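Local coordinates for tetracycline repressor protein class G (Acinetobacter baumannii, PDB 6RX9) that represses the tetracycline resistance gene tetA by binding its operator DNA through a helix-turn-helix domain, and loses affinity for that DNA when tetracycline binds, at residues T8-A13 / L30-L34; L17-D23 / Y93-I99; E73-F78 / F119-F125; K80-L84 / F188-D193. The contacts are given in a common frame with arbitrary orientation. Residue numbers count along the deposited sequence, not the author numbering.

Interaction 1. Residues T8-A13 / L30-L34; sequences TVIAAA and LAERL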
loop_
_atom_site.group_PDB
_atom_site.type_symbol
_atom_site.label_atom_id
_atom_site.label_comp_id
_atom_site.label_asym_id
_atom_site.label_seq_id
_atom_site.Cartn_x
_atom_site.Cartn_y
_atom_site.Cartn_z
ATOM N N THR A 8 -21.253 -19.667 -5.951
ATOM C CA THR A 8 -22.496 -18.914 -6.269
ATOM C C THR A 8 -22.606 -17.698 -5.339
ATOM O O THR A 8 -22.987 -16.619 -5.831
ATOM C CB THR A 8 -23.733 -19.816 -6.173
ATOM O OG1 THR A 8 -23.497 -20.982 -6.963
ATOM C CG2 THR A 8 -24.994 -19.124 -6.642
ATOM N N VAL A 9 -22.267 -17.869 -4.058
ATOM C CA VAL A 9 -22.330 -16.805 -3.007
ATOM C C VAL A 9 -21.356 -15.673 -3.371
ATOM O O VAL A 9 -21.772 -14.498 -3.347
ATOM C CB VAL A 9 -22.029 -17.376 -1.607
ATOM C CG1 VAL A 9 -21.914 -16.279 -0.557
ATOM C CG2 VAL A 9 -23.070 -18.402 -1.178
ATOM N N ILE A 10 -20.103 -16.005 -3.681
ATOM C CA ILE A 10 -19.029 -14.987 -3.899
ATOM C C ILE A 10 -19.258 -14.272 -5.235
ATOM O O ILE A 10 -18.947 -13.063 -5.308
ATOM C CB ILE A 10 -17.625 -15.613 -3.783
ATOM C CG1 ILE A 10 -17.333 -16.036 -2.342
ATOM C CG2 ILE A 10 -16.555 -14.666 -4.317
ATOM C CD1 ILE A 10 -17.272 -14.888 -1.356
ATOM N N ALA A 11 -19.775 -14.969 -6.250
ATOM C CA ALA A 11 -20.150 -14.373 -7.554
ATOM C C ALA A 11 -21.117 -13.205 -7.316
ATOM O O ALA A 11 -20.902 -12.127 -7.903
ATOM C CB ALA A 11 -20.748 -15.417 -8.461
ATOM N N ALA A 12 -22.127 -13.407 -6.462
ATOM C CA ALA A 12 -23.140 -12.391 -6.089
ATOM C C ALA A 12 -22.495 -11.276 -5.255
ATOM O O ALA A 12 -22.855 -10.100 -5.462
ATOM C CB ALA A 12 -24.274 -13.049 -5.342
ATOM N N ALA A 13 -21.591 -11.635 -4.337
ATOM C CA ALA A 13 -20.887 -10.699 -3.429
ATOM C C ALA A 13 -20.017 -9.737 -4.249
ATOM O O ALA A 13 -19.944 -8.546 -3.887
ATOM C CB ALA A 13 -20.067 -11.466 -2.420
ATOM N N LEU A 30 -26.334 -9.360 1.119
ATOM C CA LEU A 30 -25.887 -10.499 0.272
ATOM C C LEU A 30 -26.987 -11.569 0.229
ATOM O O LEU A 30 -27.351 -11.990 -0.884
ATOM C CB LEU A 30 -24.577 -11.062 0.832
ATOM C CG LEU A 30 -23.967 -12.230 0.057
ATOM C CD1 LEU A 30 -23.936 -11.946 -1.437
ATOM C CD2 LEU A 30 -22.570 -12.540 0.571
ATOM N N ALA A 31 -27.495 -11.985 1.394
ATOM C CA ALA A 31 -28.560 -13.010 1.531
ATOM C C ALA A 31 -29.777 -12.597 0.695
ATOM O O ALA A 31 -30.314 -13.458 -0.034
ATOM C CB ALA A 31 -28.928 -13.201 2.982
ATOM N N GLU A 32 -30.177 -11.323 0.796
ATOM C CA GLU A 32 -31.336 -10.730 0.071
ATOM C C GLU A 32 -31.109 -10.858 -1.442
ATOM O O GLU A 32 -32.038 -11.312 -2.139
ATOM C CB GLU A 32 -31.527 -9.270 0.489
ATOM C CG GLU A 32 -32.721 -8.592 -0.162
ATOM C CD GLU A 32 -32.943 -7.143 0.245
ATOM O OE1 GLU A 32 -31.964 -6.480 0.646
ATOM O OE2 GLU A 32 -34.100 -6.676 0.158
ATOM N N ARG A 33 -29.914 -10.485 -1.916
ATOM C CA ARG A 33 -29.512 -10.526 -3.350
ATOM C C ARG A 33 -29.596 -11.969 -3.869
ATOM O O ARG A 33 -30.068 -12.158 -5.008
ATOM C CB ARG A 33 -28.105 -9.936 -3.513
ATOM C CG ARG A 33 -27.526 -10.031 -4.920
ATOM C CD ARG A 33 -28.410 -9.408 -5.982
ATOM N NE ARG A 33 -28.731 -8.015 -5.698
ATOM C CZ ARG A 33 -27.961 -6.969 -5.994
ATOM N NH1 ARG A 33 -28.368 -5.750 -5.683
ATOM N NH2 ARG A 33 -26.790 -7.135 -6.590
ATOM N N LEU A 34 -29.169 -12.947 -3.062
ATOM C CA LEU A 34 -29.167 -14.394 -3.420
ATOM C C LEU A 34 -30.589 -14.971 -3.365
ATOM O O LEU A 34 -30.786 -16.076 -3.910
ATOM C CB LEU A 34 -28.239 -15.147 -2.461
ATOM C CG LEU A 34 -26.745 -14.938 -2.699
ATOM C CD1 LEU A 34 -25.944 -15.299 -1.458
ATOM C CD2 LEU A 34 -26.267 -15.743 -3.899
#
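T8 opens the contact at its edge: its carbonyl O lies 3.9 Å from L34 CD2, while its hydroxyl turns to D5 outside the two segments. One residue on, V9 bridges both leucines of 30-34. Its CG1 sits 4.0 Å from L30 CD2 and its CG2 4.2 Å from L34 CD1, and CG1 also comes within 4.2 Å of L34 CD1, so that one methyl reaches both partners. I10 points the other way, to L51 and A54 of helix 48-59. The two segment axes cross at 107° with a closest approach of 9.8 Å, a steep crossing between the first helix of the DNA-binding domain and the first helix of the helix-turn-helix, to which 30-34 probably belongs. The CA-to-CB bond of A12 points toward 30-34; being only a methyl, the side chain lets L34 come close, with A12 CB 3.6 Å from L34 CD2 and 4.1 Å from L30 CD1. R33 CG brushes the same A12 CB at 4.5 Å, and the R33 guanidinium continues past to a salt bridge with E19. At A13 the backbone N, already bonded to V9 O, lies 3.7 Å from L30 CD1, and A13 CB is 4.0 Å from that same methyl.

Interaction 2. Residues L17-D23 / Y93-I99; sequences LNEVGMD and YRDGARI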
loop_
_atom_site.group_PDB
_atom_site.type_symbol
_atom_site.label_atom_id
_atom_site.label_comp_id
_atom_site.label_asym_id
_atom_site.label_seq_id
_atom_site.Cartn_x
_atom_site.Cartn_y
_atom_site.Cartn_z
ATOM N N LEU A 17 -20.446 -5.791 -4.361
ATOM C CA LEU A 17 -19.254 -4.971 -4.015
ATOM C C LEU A 17 -19.101 -3.823 -5.024
ATOM O O LEU A 17 -18.890 -2.679 -4.582
ATOM C CB LEU A 17 -18.011 -5.866 -3.995
ATOM C CG LEU A 17 -16.674 -5.146 -3.819
ATOM C CD1 LEU A 17 -16.657 -4.325 -2.538
ATOM C CD2 LEU A 17 -15.524 -6.141 -3.833
ATOM N N ASN A 18 -19.197 -4.118 -6.325
ATOM C CA ASN A 18 -19.083 -3.110 -7.416
ATOM C C ASN A 18 -20.222 -2.088 -7.312
ATOM O O ASN A 18 -19.968 -0.902 -7.588
ATOM C CB ASN A 18 -19.075 -3.752 -8.806
ATOM C CG ASN A 18 -17.684 -4.040 -9.328
ATOM O OD1 ASN A 18 -16.706 -3.432 -8.895
ATOM N ND2 ASN A 18 -17.589 -4.961 -10.272
ATOM N N GLU A 19 -21.424 -2.530 -6.928
ATOM C CA GLU A 19 -22.642 -1.677 -6.892
ATOM C C GLU A 19 -22.579 -0.690 -5.719
ATOM O O GLU A 19 -22.929 0.484 -5.942
ATOM C CB GLU A 19 -23.907 -2.536 -6.818
ATOM C CG GLU A 19 -24.278 -3.163 -8.150
ATOM C CD GLU A 19 -25.534 -4.017 -8.133
ATOM O OE1 GLU A 19 -26.471 -3.681 -7.379
ATOM O OE2 GLU A 19 -25.571 -5.018 -8.879
ATOM N N VAL A 20 -22.186 -1.139 -4.519
ATOM C CA VAL A 20 -22.372 -0.361 -3.252
ATOM C C VAL A 20 -21.033 -0.116 -2.542
ATOM O O VAL A 20 -20.982 0.814 -1.715
ATOM C CB VAL A 20 -23.386 -1.042 -2.310
ATOM C CG1 VAL A 20 -24.716 -1.290 -3.007
ATOM C CG2 VAL A 20 -22.847 -2.330 -1.704
ATOM N N GLY A 21 -19.998 -0.909 -2.828
ATOM C CA GLY A 21 -18.660 -0.736 -2.233
ATOM C C GLY A 21 -18.503 -1.492 -0.925
ATOM O O GLY A 21 -19.510 -2.024 -0.408
ATOM N N MET A 22 -17.273 -1.506 -0.410
ATOM C CA MET A 22 -16.799 -2.301 0.756
ATOM C C MET A 22 -17.540 -1.884 2.035
ATOM O O MET A 22 -17.906 -2.775 2.830
ATOM C CB MET A 22 -15.296 -2.063 0.924
ATOM C CG MET A 22 -14.635 -2.838 2.035
ATOM S SD MET A 22 -12.906 -2.313 2.165
ATOM C CE MET A 22 -12.311 -3.433 3.430
ATOM N N ASP A 23 -17.747 -0.578 2.227
ATOM C CA ASP A 23 -18.312 0.006 3.474
ATOM C C ASP A 23 -19.794 -0.370 3.607
ATOM O O ASP A 23 -20.208 -0.690 4.734
ATOM C CB ASP A 23 -18.083 1.522 3.522
ATOM C CG ASP A 23 -16.621 1.922 3.647
ATOM O OD1 ASP A 23 -15.801 1.065 4.040
ATOM O OD2 ASP A 23 -16.306 3.094 3.352
ATOM N N TYR A 93 -12.206 -4.668 -9.158
ATOM C CA TYR A 93 -13.389 -4.446 -8.285
ATOM C C TYR A 93 -13.184 -3.215 -7.398
ATOM O O TYR A 93 -12.051 -2.945 -6.953
ATOM C CB TYR A 93 -13.689 -5.703 -7.465
ATOM C CG TYR A 93 -14.284 -6.815 -8.287
ATOM C CD1 TYR A 93 -15.633 -6.821 -8.595
ATOM C CD2 TYR A 93 -13.497 -7.831 -8.806
ATOM C CE1 TYR A 93 -16.195 -7.817 -9.374
ATOM C CE2 TYR A 93 -14.044 -8.838 -9.584
ATOM C CZ TYR A 93 -15.396 -8.830 -9.870
ATOM O OH TYR A 93 -15.951 -9.812 -10.638
ATOM N N ARG A 94 -14.283 -2.495 -7.161
ATOM C CA ARG A 94 -14.372 -1.354 -6.214
ATOM C C ARG A 94 -13.730 -1.761 -4.881
ATOM O O ARG A 94 -14.023 -2.871 -4.396
ATOM C CB ARG A 94 -15.842 -0.950 -6.064
ATOM C CG ARG A 94 -16.081 0.261 -5.178
ATOM C CD ARG A 94 -17.519 0.722 -5.290
ATOM N NE ARG A 94 -17.792 1.858 -4.424
ATOM C CZ ARG A 94 -18.962 2.481 -4.336
ATOM N NH1 ARG A 94 -19.994 2.085 -5.067
ATOM N NH2 ARG A 94 -19.096 3.505 -3.514
ATOM N N ASP A 95 -12.839 -0.915 -4.354
ATOM C CA ASP A 95 -12.171 -1.065 -3.029
ATOM C C ASP A 95 -11.248 -2.294 -3.013
ATOM O O ASP A 95 -10.906 -2.753 -1.910
ATOM C CB ASP A 95 -13.212 -1.104 -1.904
ATOM C CG ASP A 95 -14.009 0.184 -1.788
ATOM O OD1 ASP A 95 -13.424 1.254 -2.050
ATOM O OD2 ASP A 95 -15.208 0.110 -1.447
ATOM N N GLY A 96 -10.827 -2.784 -4.181
ATOM C CA GLY A 96 -9.979 -3.984 -4.315
ATOM C C GLY A 96 -8.725 -3.912 -3.454
ATOM O O GLY A 96 -8.456 -4.878 -2.720
ATOM N N ALA A 97 -7.970 -2.814 -3.533
ATOM C CA ALA A 97 -6.695 -2.647 -2.793
ATOM C C ALA A 97 -6.967 -2.573 -1.285
ATOM O O ALA A 97 -6.196 -3.186 -0.529
ATOM C CB ALA A 97 -5.937 -1.443 -3.294
ATOM N N ARG A 98 -8.026 -1.873 -0.871
ATOM C CA ARG A 98 -8.442 -1.743 0.556
ATOM C C ARG A 98 -8.765 -3.130 1.126
ATOM O O ARG A 98 -8.312 -3.432 2.246
ATOM C CB ARG A 98 -9.652 -0.814 0.697
ATOM C CG ARG A 98 -9.322 0.669 0.618
ATOM C CD ARG A 98 -10.575 1.517 0.753
ATOM N NE ARG A 98 -11.207 1.311 2.050
ATOM C CZ ARG A 98 -12.500 1.487 2.324
ATOM N NH1 ARG A 98 -12.939 1.260 3.550
ATOM N NH2 ARG A 98 -13.352 1.882 1.392
ATOM N N ILE A 99 -9.523 -3.937 0.380
ATOM C CA ILE A 99 -9.902 -5.329 0.766
ATOM C C ILE A 99 -8.621 -6.158 0.932
ATOM O O ILE A 99 -8.491 -6.831 1.972
ATOM C CB ILE A 99 -10.886 -5.937 -0.254
ATOM C CG1 ILE A 99 -12.267 -5.285 -0.140
ATOM C CG2 ILE A 99 -10.964 -7.453 -0.113
ATOM C CD1 ILE A 99 -13.194 -5.584 -1.295
HETATM O O HOH W 1 -16.535 1.566 0.381
#
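Three hydrogen bonds tie the end of helix 6-20 and the residues after it to the turn before helix 96-102 and its first turn, and two of them join a side chain to a backbone amide. N18 OD1 accepts from R94 N at 3.1 Å; in the other direction, D95 OD2 takes M22 N at 2.8 Å. The third is also a salt bridge, R98 NH1 to D23 OD1 at 2.9 Å. R98 NH2 reaches D95 OD1 weakly at 3.5 Å, making a network of D23, D95 and R98. Water 1 joins it, donating to D95 OD2 at 2.7 Å and accepting from D23 N at 3.1 Å.

Flat packing comes next. The R94 guanidinium lies over the backbone at V20 C and G21 CA, with R94 NE 3.5 Å from G21 CA. A CB on G21 would clash with that nitrogen, and its phi of 89° also suits glycine. M22 SD sits over the R98 guanidinium, 3.8 Å from R98 CZ.

Apolar contacts fill the inner side: L17 CD2 is 3.5 Å from I99 CD1, and M22 SD 3.8 Å from I99 CG1.

Y93-G96 form a type II beta turn; the contact as a whole lies where the DNA-binding domain of a TetR-type repressor meets its ligand-binding core, here right beside H100, a probable Mg(2+) ligand.

Interaction 3. Residues E73-F78 / F119-F125; sequences EDWRVF and FLCAEGF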
loop_
_atom_site.group_PDB
_atom_site.type_symbol
_atom_site.label_atom_id
_atom_site.label_comp_id
_atom_site.label_asym_id
_atom_site.label_seq_id
_atom_site.Cartn_x
_atom_site.Cartn_y
_atom_site.Cartn_z
ATOM N N GLU A 73 11.353 -16.675 -21.562
ATOM C CA GLU A 73 11.072 -15.307 -21.042
ATOM C C GLU A 73 12.112 -14.995 -19.958
ATOM O O GLU A 73 12.369 -15.873 -19.114
ATOM C CB GLU A 73 9.620 -15.192 -20.560
ATOM C CG GLU A 73 9.446 -15.111 -19.050
ATOM C CD GLU A 73 8.029 -14.822 -18.573
ATOM O OE1 GLU A 73 7.303 -14.081 -19.267
ATOM O OE2 GLU A 73 7.652 -15.339 -17.504
ATOM N N ASP A 74 12.706 -13.798 -19.998
ATOM C CA ASP A 74 13.750 -13.365 -19.031
ATOM C C ASP A 74 13.060 -12.814 -17.776
ATOM O O ASP A 74 11.835 -12.574 -17.826
ATOM C CB ASP A 74 14.712 -12.349 -19.656
ATOM C CG ASP A 74 14.171 -10.932 -19.681
ATOM O OD1 ASP A 74 13.025 -10.756 -20.136
ATOM O OD2 ASP A 74 14.889 -10.021 -19.221
ATOM N N TRP A 75 13.829 -12.630 -16.702
ATOM C CA TRP A 75 13.338 -12.215 -15.360
ATOM C C TRP A 75 12.638 -10.849 -15.431
ATOM O O TRP A 75 11.709 -10.633 -14.632
ATOM C CB TRP A 75 14.482 -12.218 -14.336
ATOM C CG TRP A 75 15.571 -11.220 -14.589
ATOM C CD1 TRP A 75 16.702 -11.396 -15.334
ATOM C CD2 TRP A 75 15.645 -9.885 -14.062
ATOM N NE1 TRP A 75 17.468 -10.262 -15.316
ATOM C CE2 TRP A 75 16.846 -9.317 -14.542
ATOM C CE3 TRP A 75 14.816 -9.117 -13.236
ATOM C CZ2 TRP A 75 17.229 -8.016 -14.220
ATOM C CZ3 TRP A 75 15.196 -7.831 -12.922
ATOM C CH2 TRP A 75 16.386 -7.291 -13.408
ATOM N N ARG A 76 13.055 -9.968 -16.346
ATOM C CA ARG A 76 12.515 -8.583 -16.463
ATOM C C ARG A 76 11.057 -8.637 -16.936
ATOM O O ARG A 76 10.213 -7.942 -16.335
ATOM C CB ARG A 76 13.366 -7.743 -17.420
ATOM C CG ARG A 76 14.809 -7.564 -16.971
ATOM C CD ARG A 76 15.591 -6.678 -17.924
ATOM N NE ARG A 76 17.011 -7.003 -17.936
ATOM C CZ ARG A 76 17.641 -7.724 -18.865
ATOM N NH1 ARG A 76 18.941 -7.940 -18.750
ATOM N NH2 ARG A 76 16.990 -8.226 -19.902
ATOM N N VAL A 77 10.772 -9.437 -17.964
ATOM C CA VAL A 77 9.402 -9.600 -18.535
ATOM C C VAL A 77 8.516 -10.297 -17.492
ATOM O O VAL A 77 7.359 -9.865 -17.335
ATOM C CB VAL A 77 9.431 -10.357 -19.877
ATOM C CG1 VAL A 77 8.033 -10.720 -20.354
ATOM C CG2 VAL A 77 10.169 -9.560 -20.944
ATOM N N PHE A 78 9.045 -11.310 -16.795
ATOM C CA PHE A 78 8.320 -12.075 -15.745
ATOM C C PHE A 78 7.839 -11.127 -14.638
ATOM O O PHE A 78 6.640 -11.170 -14.306
ATOM C CB PHE A 78 9.191 -13.177 -15.136
ATOM C CG PHE A 78 8.570 -13.814 -13.918
ATOM C CD1 PHE A 78 7.390 -14.534 -14.027
ATOM C CD2 PHE A 78 9.140 -13.665 -12.663
ATOM C CE1 PHE A 78 6.802 -15.105 -12.909
ATOM C CE2 PHE A 78 8.548 -14.232 -11.545
ATOM C CZ PHE A 78 7.383 -14.953 -11.670
ATOM N N PHE A 119 13.795 -19.547 -10.057
ATOM C CA PHE A 119 13.890 -18.931 -11.410
ATOM C C PHE A 119 14.749 -17.660 -11.350
ATOM O O PHE A 119 15.652 -17.510 -12.195
ATOM C CB PHE A 119 12.508 -18.621 -11.989
ATOM C CG PHE A 119 12.546 -17.799 -13.252
ATOM C CD1 PHE A 119 13.063 -18.323 -14.427
ATOM C CD2 PHE A 119 12.068 -16.496 -13.268
ATOM C CE1 PHE A 119 13.107 -17.565 -15.587
ATOM C CE2 PHE A 119 12.106 -15.740 -14.430
ATOM C CZ PHE A 119 12.628 -16.275 -15.587
ATOM N N LEU A 120 14.477 -16.767 -10.394
ATOM C CA LEU A 120 15.256 -15.509 -10.223
ATOM C C LEU A 120 16.719 -15.858 -9.919
ATOM O O LEU A 120 17.613 -15.189 -10.481
ATOM C CB LEU A 120 14.633 -14.650 -9.117
ATOM C CG LEU A 120 13.292 -14.000 -9.460
ATOM C CD1 LEU A 120 12.870 -13.025 -8.375
ATOM C CD2 LEU A 120 13.346 -13.295 -10.810
ATOM N N CYS A 121 16.957 -16.882 -9.092
ATOM C CA CYS A 121 18.316 -17.374 -8.737
ATOM C C CYS A 121 19.051 -17.824 -10.006
ATOM O O CYS A 121 20.237 -17.466 -10.157
ATOM C CB CYS A 121 18.260 -18.497 -7.708
ATOM S SG CYS A 121 17.827 -17.909 -6.049
ATOM N N ALA A 122 18.361 -18.551 -10.892
ATOM C CA ALA A 122 18.875 -18.990 -12.213
ATOM C C ALA A 122 19.219 -17.766 -13.074
ATOM O O ALA A 122 20.143 -17.872 -13.901
ATOM C CB ALA A 122 17.864 -19.882 -12.895
ATOM N N GLU A 123 18.509 -16.649 -12.876
ATOM C CA GLU A 123 18.640 -15.398 -13.675
ATOM C C GLU A 123 19.654 -14.441 -13.028
ATOM O O GLU A 123 19.779 -13.303 -13.528
ATOM C CB GLU A 123 17.269 -14.736 -13.841
ATOM C CG GLU A 123 16.377 -15.429 -14.861
ATOM C CD GLU A 123 16.786 -15.205 -16.309
ATOM O OE1 GLU A 123 17.661 -15.951 -16.794
ATOM O OE2 GLU A 123 16.240 -14.279 -16.946
ATOM N N GLY A 124 20.348 -14.870 -11.967
ATOM C CA GLY A 124 21.508 -14.157 -11.396
ATOM C C GLY A 124 21.189 -13.400 -10.115
ATOM O O GLY A 124 22.059 -12.623 -9.676
ATOM N N PHE A 125 20.003 -13.598 -9.528
ATOM C CA PHE A 125 19.649 -13.094 -8.172
ATOM C C PHE A 125 20.231 -14.043 -7.119
ATOM O O PHE A 125 20.301 -15.256 -7.387
ATOM C CB PHE A 125 18.133 -13.000 -7.974
ATOM C CG PHE A 125 17.456 -11.838 -8.653
ATOM C CD1 PHE A 125 17.192 -11.862 -10.014
ATOM C CD2 PHE A 125 17.057 -10.726 -7.924
ATOM C CE1 PHE A 125 16.561 -10.794 -10.634
ATOM C CE2 PHE A 125 16.423 -9.660 -8.545
ATOM C CZ PHE A 125 16.174 -9.698 -9.898
#
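A glutamate from beyond the end of one helix takes the first amide of another: E123 OE2 accepts from W75 N at 2.9 Å. Right before that helix, D74 is the N-cap residue, and its carboxylate receives only weak bonds, R76 N to OD2 and V77 N to OD1, both 3.4 Å. The two acids thus share the amides of the first turn. D74 OD2 also forms a salt bridge with R76 NH2 at 2.8 Å, and R76 NE goes on to E200.

E123 itself is placed by a Schellman motif that ends helix 110-122, with F125 N bonded to L120 O at 3.0 Å and G124 N to C121 O at 3.2 Å; G124 has the positive phi this requires.

Beside these polar bonds lie two T-shaped aromatic pairs. F125 turns its edge to the face of W75, with the phenyl and six-membered ring centroids 5.0 Å apart and planes at 82°; F119 does the same to F78, centroids 5.6 Å apart, planes at 81°. L120 CD2 packs between, 3.9 Å from W75 CB. F199 of helix 185-202 touches both W75 and F125.

F78 lies beside N82, which probably binds tetracycline. The chemistry therefore implies a start of helix 75-91 held twice over: its amide end faces negative charge, and rings anchor its flank.

Interaction 4. Residues K80-L84 / F188-D193; sequences KENAL and FNFGLD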
loop_
_atom_site.group_PDB
_atom_site.type_symbol
_atom_site.label_atom_id
_atom_site.label_comp_id
_atom_site.label_asym_id
_atom_site.label_seq_id
_atom_site.Cartn_x
_atom_site.Cartn_y
_atom_site.Cartn_z
ATOM N N LYS A 80 7.591 -7.776 -14.612
ATOM C CA LYS A 80 6.700 -6.711 -15.150
ATOM C C LYS A 80 5.297 -7.285 -15.374
ATOM O O LYS A 80 4.334 -6.680 -14.873
ATOM C CB LYS A 80 7.244 -6.099 -16.445
ATOM C CG LYS A 80 6.315 -5.074 -17.085
ATOM C CD LYS A 80 7.012 -3.990 -17.877
ATOM C CE LYS A 80 6.085 -2.842 -18.220
ATOM N NZ LYS A 80 6.792 -1.762 -18.947
ATOM N N GLU A 81 5.184 -8.407 -16.089
ATOM C CA GLU A 81 3.871 -9.022 -16.426
ATOM C C GLU A 81 3.168 -9.462 -15.135
ATOM O O GLU A 81 1.934 -9.313 -15.067
ATOM C CB GLU A 81 4.044 -10.177 -17.414
ATOM C CG GLU A 81 4.428 -9.722 -18.812
ATOM C CD GLU A 81 3.425 -8.809 -19.502
ATOM O OE1 GLU A 81 3.823 -8.116 -20.453
ATOM O OE2 GLU A 81 2.246 -8.793 -19.090
ATOM N N ASN A 82 3.919 -9.964 -14.150
ATOM C CA ASN A 82 3.383 -10.354 -12.817
ATOM C C ASN A 82 2.817 -9.105 -12.122
ATOM O O ASN A 82 1.683 -9.168 -11.614
ATOM C CB ASN A 82 4.445 -11.040 -11.954
ATOM C CG ASN A 82 3.897 -11.534 -10.631
ATOM O OD1 ASN A 82 3.997 -10.845 -9.620
ATOM N ND2 ASN A 82 3.305 -12.718 -10.629
ATOM N N ALA A 83 3.569 -8.000 -12.122
ATOM C CA ALA A 83 3.163 -6.723 -11.486
ATOM C C ALA A 83 1.879 -6.202 -12.145
ATOM O O ALA A 83 0.950 -5.816 -11.404
ATOM C CB ALA A 83 4.282 -5.713 -11.565
ATOM N N LEU A 84 1.816 -6.214 -13.481
ATOM C CA LEU A 84 0.674 -5.665 -14.266
ATOM C C LEU A 84 -0.599 -6.478 -13.985
ATOM O O LEU A 84 -1.684 -5.872 -13.885
ATOM C CB LEU A 84 1.027 -5.666 -15.757
ATOM C CG LEU A 84 2.044 -4.608 -16.186
ATOM C CD1 LEU A 84 2.642 -4.949 -17.541
ATOM C CD2 LEU A 84 1.413 -3.224 -16.213
ATOM N N PHE A 188 2.294 4.635 -13.271
ATOM C CA PHE A 188 2.480 3.262 -12.736
ATOM C C PHE A 188 3.669 2.595 -13.439
ATOM O O PHE A 188 4.570 2.080 -12.755
ATOM C CB PHE A 188 1.227 2.403 -12.908
ATOM C CG PHE A 188 1.473 0.973 -12.506
ATOM C CD1 PHE A 188 1.485 0.610 -11.167
ATOM C CD2 PHE A 188 1.768 0.009 -13.457
ATOM C CE1 PHE A 188 1.741 -0.699 -10.791
ATOM C CE2 PHE A 188 2.029 -1.298 -13.076
ATOM C CZ PHE A 188 2.014 -1.649 -11.745
ATOM N N ASN A 189 3.665 2.615 -14.775
ATOM C CA ASN A 189 4.695 1.956 -15.620
ATOM C C ASN A 189 6.066 2.585 -15.342
ATOM O O ASN A 189 7.052 1.836 -15.326
ATOM C CB ASN A 189 4.308 1.976 -17.101
ATOM C CG ASN A 189 3.271 0.922 -17.432
ATOM O OD1 ASN A 189 3.503 -0.268 -17.224
ATOM N ND2 ASN A 189 2.123 1.345 -17.933
ATOM N N PHE A 190 6.135 3.892 -15.073
ATOM C CA PHE A 190 7.422 4.580 -14.785
ATOM C C PHE A 190 8.034 4.021 -13.493
ATOM O O PHE A 190 9.229 3.687 -13.506
ATOM C CB PHE A 190 7.274 6.099 -14.710
ATOM C CG PHE A 190 8.548 6.776 -14.281
ATOM C CD1 PHE A 190 9.589 6.956 -15.180
ATOM C CD2 PHE A 190 8.733 7.177 -12.967
ATOM C CE1 PHE A 190 10.773 7.555 -14.777
ATOM C CE2 PHE A 190 9.917 7.776 -12.567
ATOM C CZ PHE A 190 10.934 7.965 -13.475
ATOM N N GLY A 191 7.251 3.922 -12.414
ATOM C CA GLY A 191 7.711 3.348 -11.134
ATOM C C GLY A 191 8.120 1.888 -11.280
ATOM O O GLY A 191 9.148 1.495 -10.689
ATOM N N LEU A 192 7.336 1.102 -12.024
ATOM C CA LEU A 192 7.576 -0.353 -12.234
ATOM C C LEU A 192 8.888 -0.547 -13.005
ATOM O O LEU A 192 9.724 -1.349 -12.550
ATOM C CB LEU A 192 6.391 -0.959 -12.992
ATOM C CG LEU A 192 6.487 -2.455 -13.294
ATOM C CD1 LEU A 192 6.837 -3.251 -12.046
ATOM C CD2 LEU A 192 5.189 -2.956 -13.902
ATOM N N ASP A 193 9.057 0.175 -14.115
ATOM C CA ASP A 193 10.262 0.115 -14.990
ATOM C C ASP A 193 11.500 0.534 -14.186
ATOM O O ASP A 193 12.559 -0.096 -14.367
ATOM C CB ASP A 193 10.075 0.973 -16.243
ATOM C CG ASP A 193 9.060 0.421 -17.229
ATOM O OD1 ASP A 193 8.700 -0.770 -17.104
ATOM O OD2 ASP A 193 8.636 1.185 -18.119
#
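One polar bond joins these two helices, and it is short: K80 NZ donates to D193 OD1 at 2.8 Å in a salt bridge. The lysine is stretched to make it, all four chi angles being t, so its aliphatic part runs across the neighbouring helix, with K80 CG 4.0 Å from L192 CD2. N189 OD1 stays at packing distance, 3.8 Å from both K80 CE and L84 CD2, while N189 ND2 bonds weakly to D185 O. Three backbone amides are served within their own helices: L84 N by K80 O at 2.9 Å, L192 N by F188 O at 3.0 Å and D193 N by N189 O at 2.9 Å. F188 O also accepts from the hydroxyl of Y140.

N82, which probably binds tetracycline, makes no contact with 188-193. Its OD1 accepts from R63 and its ND2 donates to the carbonyl of R66, so in this model both ends of the amide have protein partners.

Beneath the salt bridge the packing is apolar: A83 CB meets L192 CD1 at 3.6 Å, and L84 CD2 meets the edge of the F188 ring at CE2, 3.7 Å away. The segment axes, 11.1 Å apart, run at 141°, roughly antiparallel. Helix 127-155 closes the floor, with V137 and V141 against A83 and V141 also against F188, while F190 and D193 pack on the second subunit.

Interactions 1 and 2 share helix 6-20 and lie about 15 Å apart between centres, joined by the salt bridge R33-E19; interactions 3 and 4 share helix 75-91, also about 15 Å apart, across the chain's centre from the first pair. Interaction 1 is confined to the DNA-binding region and closes before 3 and 4 open, its centre about 41 Å and 34 Å from theirs. Interaction 2 joins the two halves: along the chain its segments alternate with those of the other three, and its centre is about 23 Å from that of interaction 4. A chain of contacts runs from helix-turn-helix through a domain joint to the ligand-binding core and dimer side, consistent with tetracycline binding being felt at the DNA.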